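Local coordinates for conserved domain protein (PDB 4IAJ) that is of unknown function, a small bacterial domain protein of the DUF4649 family from Streptococcus pneumoniae that packs two helices against an antiparallel sheet, at residues B[4-9]-B[49-54]; B[39-44]-B[60-65]. All coordinates share one frame; numbering follows the deposited sequence.

In the fold
Contact 1 (4-9 with 49-54) joins two neighbouring strands of the antiparallel sheet, and contact 2 (39-44 with 60-65) ties together two loops, one leading into strand 46-51 and the other into helix 65-71. Their centres lie about 16 Å apart, on opposite sides of the centre of the chain, yet the two meet in the interior: Ile9 CD1 lies 3.7 Å from Tyr62 CE2 and also 3.7 Å from Ile65 CD1. The function is unknown. A magnesium ion sits about 4 Å from the side chain of Asp42 in contact 2, but about 13 Å from that of Ile9 in contact 1. Contact 2 also holds a 1,2-ethanediol, probably from the crystallisation liquor.

Contact 1: B[4-9]-B[49-54]; sequences LNMIEI and LTYKGH
Leu49 meets Ile9 as a non-hydrogen-bonded antiparallel pair, their side chains lying side by side and pointing the same way. CG of Leu49 is anti to the backbone N (chi1 167°), and its branch CD1 reaches Ile9 CG1 at 3.9 Å. Helix 65-71 covers this pair, with Ile65 against Ile9 and Tyr68 against Leu49.

Thr50, on the other face of the sheet, forms a hydrogen-bonded antiparallel pair with Glu8 through two backbone bonds. Thr50 N donates to Glu8 O at 2.9 Å, almost in line with the carbonyl, and Glu8 N returns a bond to Thr50 O in the plane of that carbonyl. The CB atoms of the two residues stand 4.2 Å apart, while the Thr50 hydroxyl is engaged by Asn55.

Tyr51 returns to the face of Leu49. Ile7 CG1 lies at the ring edge, 4.2 Å from Tyr51 CD1; Tyr26 packs on both side chains and Leu74 on Tyr51. The selenium of selenomethionine Met6 makes an oblique Met-aromatic contact, 5.5 Å from the Tyr51 ring centroid.

At Lys52 the strand has ended, but its N still donates to Met6 O, a short bond of 2.6 Å. CG of Lys52 lies over one face of the Tyr51 ring, offset toward the rim. The Lys52 and Met6 side chains lie side by side, their CG atoms a tight 3.4 Å apart. The lysine amine goes on to Asn78 O. Gly53 N donates to a water within reach of Asn5 O and, more weakly, Thr50 O, though it may not serve both.

Tyr51 to His54 form a type I' turn, the connection of a beta hairpin leading into strand 54-56. On the other side of strand 7-12, Met6 and Ile7 both face Phe23 of strand 18-23, a classic beta bulge.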
ATOM      1  N   LEU B   4      24.093   7.297 -24.539  1.00 59.24           N
ATOM      2  CA  LEU B   4      24.589   6.795 -23.255  1.00 62.21           C
ATOM      3  C   LEU B   4      23.585   5.829 -22.608  1.00 58.84           C
ATOM      4  O   LEU B   4      23.959   4.740 -22.165  1.00 58.79           O
ATOM      5  CB  LEU B   4      24.913   7.950 -22.301  1.00 68.80           C
ATOM      6  CG  LEU B   4      25.781   7.607 -21.083  1.00 70.35           C
ATOM      7  CD1 LEU B   4      27.202   7.238 -21.500  1.00 71.37           C
ATOM      8  CD2 LEU B   4      25.789   8.769 -20.094  1.00 70.81           C
ATOM      9  N   ASN B   5      22.314   6.222 -22.576  1.00 54.43           N
ATOM     10  CA  ASN B   5      21.260   5.412 -21.953  1.00 46.60           C
ATOM     11  C   ASN B   5      20.191   4.940 -22.926  1.00 43.79           C
ATOM     12  O   ASN B   5      19.555   5.743 -23.614  1.00 39.40           O
ATOM     13  CB  ASN B   5      20.593   6.211 -20.851  1.00 43.69           C
ATOM     14  CG  ASN B   5      21.553   6.570 -19.754  1.00 43.40           C
ATOM     15  OD1 ASN B   5      22.244   5.705 -19.222  1.00 45.35           O
ATOM     16  ND2 ASN B   5      21.618   7.848 -19.417  1.00 45.90           N
HETATM   17  N   MSE B   6      19.960   3.636 -22.946  1.00 39.09           N
HETATM   18  CA  MSE B   6      18.921   3.085 -23.801  1.00 41.90           C
HETATM   19  C   MSE B   6      17.528   3.606 -23.460  1.00 37.60           C
HETATM   20  O   MSE B   6      16.727   3.789 -24.370  1.00 37.79           O
HETATM   21  CB  MSE B   6      18.913   1.565 -23.716  1.00 46.99           C
HETATM   22  CG  MSE B   6      18.767   0.999 -25.120  1.00 54.37           C
HETATM   23 SE   MSE B   6      18.736  -0.934 -24.894  0.75 66.99          SE
HETATM   24  CE  MSE B   6      20.694  -1.148 -24.880  1.00 66.80           C
ATOM     25  N   ILE B   7      17.239   3.841 -22.176  1.00 32.39           N
ATOM     26  CA  ILE B   7      15.934   4.366 -21.747  1.00 34.27           C
ATOM     27  C   ILE B   7      16.072   5.615 -20.864  1.00 31.51           C
ATOM     28  O   ILE B   7      16.822   5.618 -19.895  1.00 35.56           O
ATOM     29  CB  ILE B   7      15.091   3.301 -21.022  1.00 35.62           C
ATOM     30  CG1 ILE B   7      14.855   2.123 -21.957  1.00 38.75           C
ATOM     31  CG2 ILE B   7      13.750   3.877 -20.591  1.00 33.16           C
ATOM     32  CD1 ILE B   7      14.003   1.023 -21.375  1.00 42.46           C
ATOM     33  N   GLU B   8      15.367   6.679 -21.249  1.00 30.89           N
ATOM     34  CA  GLU B   8      15.232   7.885 -20.452  1.00 30.94           C
ATOM     35  C   GLU B   8      13.757   8.203 -20.361  1.00 28.70           C
ATOM     36  O   GLU B   8      13.047   8.135 -21.355  1.00 26.36           O
ATOM     37  CB  GLU B   8      15.982   9.054 -21.070  1.00 37.45           C
ATOM     38  CG  GLU B   8      17.482   8.812 -21.144  1.00 46.11           C
ATOM     39  CD  GLU B   8      18.314  10.092 -21.204  1.00 54.43           C
ATOM     40  OE1 GLU B   8      17.744  11.207 -21.105  1.00 58.03           O
ATOM     41  OE2 GLU B   8      19.554   9.970 -21.340  1.00 59.19           O
ATOM     42  N   ILE B   9      13.288   8.501 -19.159  1.00 23.93           N
ATOM     43  CA  ILE B   9      11.877   8.780 -18.944  1.00 26.32           C
ATOM     44  C   ILE B   9      11.743  10.085 -18.169  1.00 26.17           C
ATOM     45  O   ILE B   9      12.356  10.249 -17.120  1.00 26.49           O
ATOM     46  CB  ILE B   9      11.176   7.671 -18.152  1.00 24.92           C
ATOM     47  CG1 ILE B   9      11.364   6.298 -18.819  1.00 25.00           C
ATOM     48  CG2 ILE B   9       9.700   7.991 -18.003  1.00 25.26           C
ATOM     49  CD1 ILE B   9      10.953   5.136 -17.926  1.00 25.34           C
ATOM     50  N   LEU B  49       9.406   9.847 -23.349  1.00 26.48           N
ATOM     51  CA  LEU B  49       9.952   8.492 -23.277  1.00 27.32           C
ATOM     52  C   LEU B  49      10.906   8.306 -24.443  1.00 27.51           C
ATOM     53  O   LEU B  49      10.487   8.347 -25.590  1.00 31.28           O
ATOM     54  CB  LEU B  49       8.843   7.451 -23.328  1.00 25.81           C
ATOM     55  CG  LEU B  49       9.246   5.996 -23.560  1.00 27.51           C
ATOM     56  CD1 LEU B  49      10.089   5.464 -22.402  1.00 31.26           C
ATOM     57  CD2 LEU B  49       8.013   5.137 -23.746  1.00 29.67           C
ATOM     58  N   THR B  50      12.181   8.081 -24.137  1.00 27.57           N
ATOM     59  CA  THR B  50      13.232   8.018 -25.149  1.00 30.42           C
ATOM     60  C   THR B  50      13.853   6.629 -25.111  1.00 31.93           C
ATOM     61  O   THR B  50      14.388   6.201 -24.076  1.00 36.13           O
ATOM     62  CB  THR B  50      14.312   9.096 -24.915  1.00 33.30           C
ATOM     63  OG1 THR B  50      13.713  10.403 -24.911  1.00 35.27           O
ATOM     64  CG2 THR B  50      15.353   9.065 -25.995  1.00 37.93           C
ATOM     65  N   TYR B  51      13.767   5.935 -26.239  1.00 32.78           N
ATOM     66  CA  TYR B  51      14.312   4.597 -26.393  1.00 34.07           C
ATOM     67  C   TYR B  51      15.445   4.598 -27.419  1.00 34.38           C
ATOM     68  O   TYR B  51      15.222   4.866 -28.599  1.00 35.14           O
ATOM     69  CB  TYR B  51      13.214   3.631 -26.821  1.00 32.53           C
ATOM     70  CG  TYR B  51      13.711   2.230 -27.043  1.00 33.09           C
ATOM     71  CD1 TYR B  51      14.028   1.412 -25.966  1.00 37.63           C
ATOM     72  CD2 TYR B  51      13.870   1.721 -28.320  1.00 35.21           C
ATOM     73  CE1 TYR B  51      14.486   0.119 -26.161  1.00 39.37           C
ATOM     74  CE2 TYR B  51      14.326   0.430 -28.524  1.00 36.36           C
ATOM     75  CZ  TYR B  51      14.630  -0.366 -27.436  1.00 38.92           C
ATOM     76  OH  TYR B  51      15.078  -1.648 -27.612  1.00 39.09           O
ATOM     77  N   LYS B  52      16.656   4.283 -26.966  1.00 36.91           N
ATOM     78  CA  LYS B  52      17.864   4.375 -27.803  1.00 40.67           C
ATOM     79  C   LYS B  52      17.975   5.727 -28.499  1.00 41.53           C
ATOM     80  O   LYS B  52      18.386   5.798 -29.650  1.00 44.94           O
ATOM     81  CB  LYS B  52      17.884   3.262 -28.842  1.00 40.72           C
ATOM     82  CG  LYS B  52      17.666   1.893 -28.240  1.00 43.78           C
ATOM     83  CD  LYS B  52      17.797   0.795 -29.280  1.00 45.94           C
ATOM     84  CE  LYS B  52      19.243   0.475 -29.562  1.00 49.89           C
ATOM     85  NZ  LYS B  52      19.350  -0.921 -30.056  1.00 57.13           N
ATOM     86  N   GLY B  53      17.583   6.788 -27.802  1.00 41.41           N
ATOM     87  CA  GLY B  53      17.629   8.148 -28.341  1.00 45.72           C
ATOM     88  C   GLY B  53      16.428   8.591 -29.158  1.00 46.27           C
ATOM     89  O   GLY B  53      16.327   9.772 -29.509  1.00 43.30           O
ATOM     90  N   HIS B  54      15.527   7.661 -29.481  1.00 42.70           N
ATOM     91  CA  HIS B  54      14.311   7.983 -30.220  1.00 40.19           C
ATOM     92  C   HIS B  54      13.201   8.334 -29.233  1.00 40.83           C
ATOM     93  O   HIS B  54      12.909   7.551 -28.314  1.00 30.81           O
ATOM     94  CB  HIS B  54      13.873   6.808 -31.093  1.00 43.15           C
ATOM     95  CG  HIS B  54      14.853   6.452 -32.164  1.00 46.19           C
ATOM     96  ND1 HIS B  54      15.910   5.591 -31.950  1.00 48.20           N
ATOM     97  CD2 HIS B  54      14.940   6.839 -33.459  1.00 49.58           C
ATOM     98  CE1 HIS B  54      16.608   5.468 -33.066  1.00 49.40           C
ATOM     99  NE2 HIS B  54      16.040   6.215 -33.995  1.00 50.88           N
TER
HETATM  100  O   HOH W   1      17.145   6.650 -25.047  1.00 31.80           O

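Contact 2: B[39-44]-B[60-65]; sequences GVADYY and GTYGDI. With EDO (1,2-ethanediol), chain P.
Tyr62, Asp42 and Thr61 carry this meeting of two loops, in which consecutive type I turns (Gly39 to Asp42 and Ala41 to Tyr44) pack against the ST motif that precedes helix 65-71.

The CB bond of Tyr62 points toward the 39-44 segment, and CG is anti to the backbone N (chi1 -177°). Ala41 CB sits over one face of the ring in a CH-pi contact, 4.3 Å from the ring centroid and offset toward the rim. Tyr62 CB comes to 3.2 Å from Ala41 O, and Tyr62 N donates to Tyr44 O at 2.9 Å, nearly straight onto that carbonyl. Beyond the contact the ring meets Tyr11 at a steep angle and packs on Ile9, Val21 and Phe23.

Asp42 O accepts from Gly63 N at 3.0 Å, with the donor well to the side of the C=O direction. The carboxylate turns back to its own turn, where OD2 takes the N-H of Gly39 from above the carboxylate plane. OD1 lies 3.9 Å from Tyr62 CD1, and the carboxylate and ring planes are only 16° apart.

Thr61 meets the turns through CB, 3.4 Å from Asp42 O. It holds OG1 between its backbone N and carbonyl carbon (chi1 58°), and there it accepts from Asp64 N. Tyr43 OH reaches Val40 O of a second subunit.

A 1,2-ethanediol, probably from the crystallisation liquor, lies between Tyr43 and Thr61: its C1 stands 3.5 Å above the centre of the Tyr43 ring, and its O1, weakly bonded to Asp42 O, shares a 2.7 Å hydrogen bond with Thr61 OG1.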
ATOM      1  N   GLY B  39       5.921   1.601  -7.552  1.00 18.04           N
ATOM      2  CA  GLY B  39       6.933   2.610  -7.846  1.00 18.20           C
ATOM      3  C   GLY B  39       6.357   3.952  -7.490  1.00 17.50           C
ATOM      4  O   GLY B  39       5.138   4.160  -7.640  1.00 19.71           O
ATOM      5  N   VAL B  40       7.208   4.843  -6.995  1.00 17.55           N
ATOM      6  CA  VAL B  40       6.814   6.191  -6.594  0.50 18.83           C
ATOM      7  C   VAL B  40       6.077   6.903  -7.709  1.00 17.06           C
ATOM      8  O   VAL B  40       5.066   7.546  -7.492  1.00 17.50           O
ATOM      9  CB  VAL B  40       8.024   7.092  -6.228  0.50 20.35           C
ATOM     10  CG1 VAL B  40       7.567   8.514  -5.895  0.50 20.51           C
ATOM     11  CG2 VAL B  40       8.807   6.525  -5.062  0.50 21.48           C
ATOM     12  N   ALA B  41       6.607   6.767  -8.911  1.00 18.46           N
ATOM     13  CA  ALA B  41       6.136   7.563 -10.056  1.00 17.88           C
ATOM     14  C   ALA B  41       5.009   6.931 -10.869  1.00 17.92           C
ATOM     15  O   ALA B  41       4.598   7.522 -11.866  1.00 17.40           O
ATOM     16  CB  ALA B  41       7.316   7.829 -10.974  1.00 20.98           C
ATOM     17  N   ASP B  42       4.524   5.751 -10.464  1.00 17.94           N
ATOM     18  CA  ASP B  42       3.630   4.928 -11.306  1.00 19.28           C
ATOM     19  C   ASP B  42       2.386   5.622 -11.830  1.00 18.64           C
ATOM     20  O   ASP B  42       1.917   5.270 -12.898  1.00 20.19           O
ATOM     21  CB  ASP B  42       3.170   3.658 -10.573  1.00 21.35           C
ATOM     22  CG  ASP B  42       4.273   2.616 -10.468  1.00 20.53           C
ATOM     23  OD1 ASP B  42       5.381   2.848 -11.007  1.00 19.99           O
ATOM     24  OD2 ASP B  42       4.031   1.591  -9.821  1.00 25.85           O
ATOM     25  N   TYR B  43       1.822   6.562 -11.087  1.00 17.15           N
ATOM     26  CA  TYR B  43       0.602   7.240 -11.585  1.00 18.13           C
ATOM     27  C   TYR B  43       0.917   8.597 -12.213  1.00 19.34           C
ATOM     28  O   TYR B  43       0.030   9.405 -12.435  1.00 22.31           O
ATOM     29  CB  TYR B  43      -0.397   7.410 -10.458  1.00 20.60           C
ATOM     30  CG  TYR B  43      -1.116   6.143 -10.124  1.00 21.29           C
ATOM     31  CD1 TYR B  43      -0.606   5.243  -9.185  1.00 24.13           C
ATOM     32  CD2 TYR B  43      -2.295   5.839 -10.752  1.00 21.22           C
ATOM     33  CE1 TYR B  43      -1.286   4.072  -8.890  1.00 23.47           C
ATOM     34  CE2 TYR B  43      -2.994   4.695 -10.459  1.00 23.19           C
ATOM     35  CZ  TYR B  43      -2.489   3.806  -9.543  1.00 22.79           C
ATOM     36  OH  TYR B  43      -3.213   2.669  -9.285  1.00 24.66           O
ATOM     37  N   TYR B  44       2.185   8.873 -12.496  1.00 18.98           N
ATOM     38  CA  TYR B  44       2.519  10.186 -12.995  1.00 18.12           C
ATOM     39  C   TYR B  44       2.495  10.147 -14.513  1.00 21.13           C
ATOM     40  O   TYR B  44       2.939   9.167 -15.114  1.00 18.21           O
ATOM     41  CB  TYR B  44       3.877  10.623 -12.497  1.00 20.16           C
ATOM     42  CG  TYR B  44       3.968  11.075 -11.046  1.00 20.50           C
ATOM     43  CD1 TYR B  44       2.925  11.747 -10.413  1.00 23.96           C
ATOM     44  CD2 TYR B  44       5.153  10.926 -10.350  1.00 20.97           C
ATOM     45  CE1 TYR B  44       3.050  12.196  -9.108  1.00 22.98           C
ATOM     46  CE2 TYR B  44       5.294  11.388  -9.050  1.00 24.36           C
ATOM     47  CZ  TYR B  44       4.248  12.027  -8.439  1.00 21.17           C
ATOM     48  OH  TYR B  44       4.390  12.532  -7.177  1.00 23.65           O
ATOM     49  N   GLY B  60       0.658   8.247 -21.646  1.00 30.83           N
ATOM     50  CA  GLY B  60       0.237   7.392 -20.567  1.00 24.40           C
ATOM     51  C   GLY B  60       1.059   7.663 -19.335  1.00 25.39           C
ATOM     52  O   GLY B  60       1.855   8.625 -19.296  1.00 23.43           O
ATOM     53  N   THR B  61       0.825   6.825 -18.331  1.00 23.64           N
ATOM     54  CA  THR B  61       1.480   6.921 -17.042  1.00 22.44           C
ATOM     55  C   THR B  61       2.809   6.206 -17.068  1.00 20.33           C
ATOM     56  O   THR B  61       3.078   5.371 -17.948  1.00 19.96           O
ATOM     57  CB  THR B  61       0.653   6.260 -15.926  1.00 24.08           C
ATOM     58  OG1 THR B  61       0.432   4.885 -16.261  1.00 27.23           O
ATOM     59  CG2 THR B  61      -0.673   6.942 -15.750  1.00 26.48           C
ATOM     60  N   TYR B  62       3.638   6.527 -16.076  1.00 17.88           N
ATOM     61  CA  TYR B  62       4.914   5.873 -15.912  1.00 18.19           C
ATOM     62  C   TYR B  62       4.689   4.381 -15.725  1.00 19.80           C
ATOM     63  O   TYR B  62       5.377   3.580 -16.316  1.00 21.31           O
ATOM     64  CB  TYR B  62       5.658   6.450 -14.705  1.00 18.88           C
ATOM     65  CG  TYR B  62       7.040   5.881 -14.496  1.00 20.72           C
ATOM     66  CD1 TYR B  62       7.213   4.630 -13.888  1.00 19.49           C
ATOM     67  CD2 TYR B  62       8.173   6.571 -14.906  1.00 21.40           C
ATOM     68  CE1 TYR B  62       8.468   4.092 -13.711  1.00 21.49           C
ATOM     69  CE2 TYR B  62       9.437   6.034 -14.720  1.00 23.06           C
ATOM     70  CZ  TYR B  62       9.570   4.797 -14.113  1.00 23.84           C
ATOM     71  OH  TYR B  62      10.822   4.258 -13.940  1.00 27.17           O
ATOM     72  N   GLY B  63       3.706   4.027 -14.908  1.00 21.93           N
ATOM     73  CA  GLY B  63       3.403   2.635 -14.596  1.00 22.77           C
ATOM     74  C   GLY B  63       3.058   1.780 -15.791  1.00 25.02           C
ATOM     75  O   GLY B  63       3.320   0.604 -15.775  1.00 24.42           O
ATOM     76  N   ASP B  64       2.493   2.380 -16.836  1.00 22.62           N
ATOM     77  CA  ASP B  64       2.111   1.627 -18.043  1.00 23.36           C
ATOM     78  C   ASP B  64       3.206   1.511 -19.107  1.00 24.07           C
ATOM     79  O   ASP B  64       2.994   0.882 -20.159  1.00 26.49           O
ATOM     80  CB  ASP B  64       0.883   2.277 -18.686  1.00 25.49           C
ATOM     81  CG  ASP B  64      -0.395   1.934 -17.980  1.00 29.66           C
ATOM     82  OD1 ASP B  64      -0.443   0.904 -17.274  1.00 31.20           O
ATOM     83  OD2 ASP B  64      -1.377   2.679 -18.160  1.00 32.00           O
ATOM     84  N   ILE B  65       4.371   2.096 -18.860  1.00 22.44           N
ATOM     85  CA  ILE B  65       5.478   1.988 -19.819  1.00 22.58           C
ATOM     86  C   ILE B  65       5.959   0.563 -20.033  1.00 23.96           C
ATOM     87  O   ILE B  65       6.158   0.142 -21.173  1.00 22.49           O
ATOM     88  CB  ILE B  65       6.691   2.847 -19.433  1.00 22.12           C
ATOM     89  CG1 ILE B  65       6.330   4.327 -19.473  1.00 23.32           C
ATOM     90  CG2 ILE B  65       7.837   2.593 -20.420  1.00 22.25           C
ATOM     91  CD1 ILE B  65       7.420   5.225 -18.919  1.00 25.78           C
TER
HETATM   92  C1  EDO P 203      -0.670   3.251 -12.785  1.00 40.29           C
HETATM   93  O1  EDO P 203      -0.442   3.295 -14.200  1.00 31.48           O
HETATM   94  C2  EDO P 203      -0.159   1.964 -12.136  1.00 38.88           C
HETATM   95  O2  EDO P 203       0.704   1.200 -12.993  1.00 34.74           O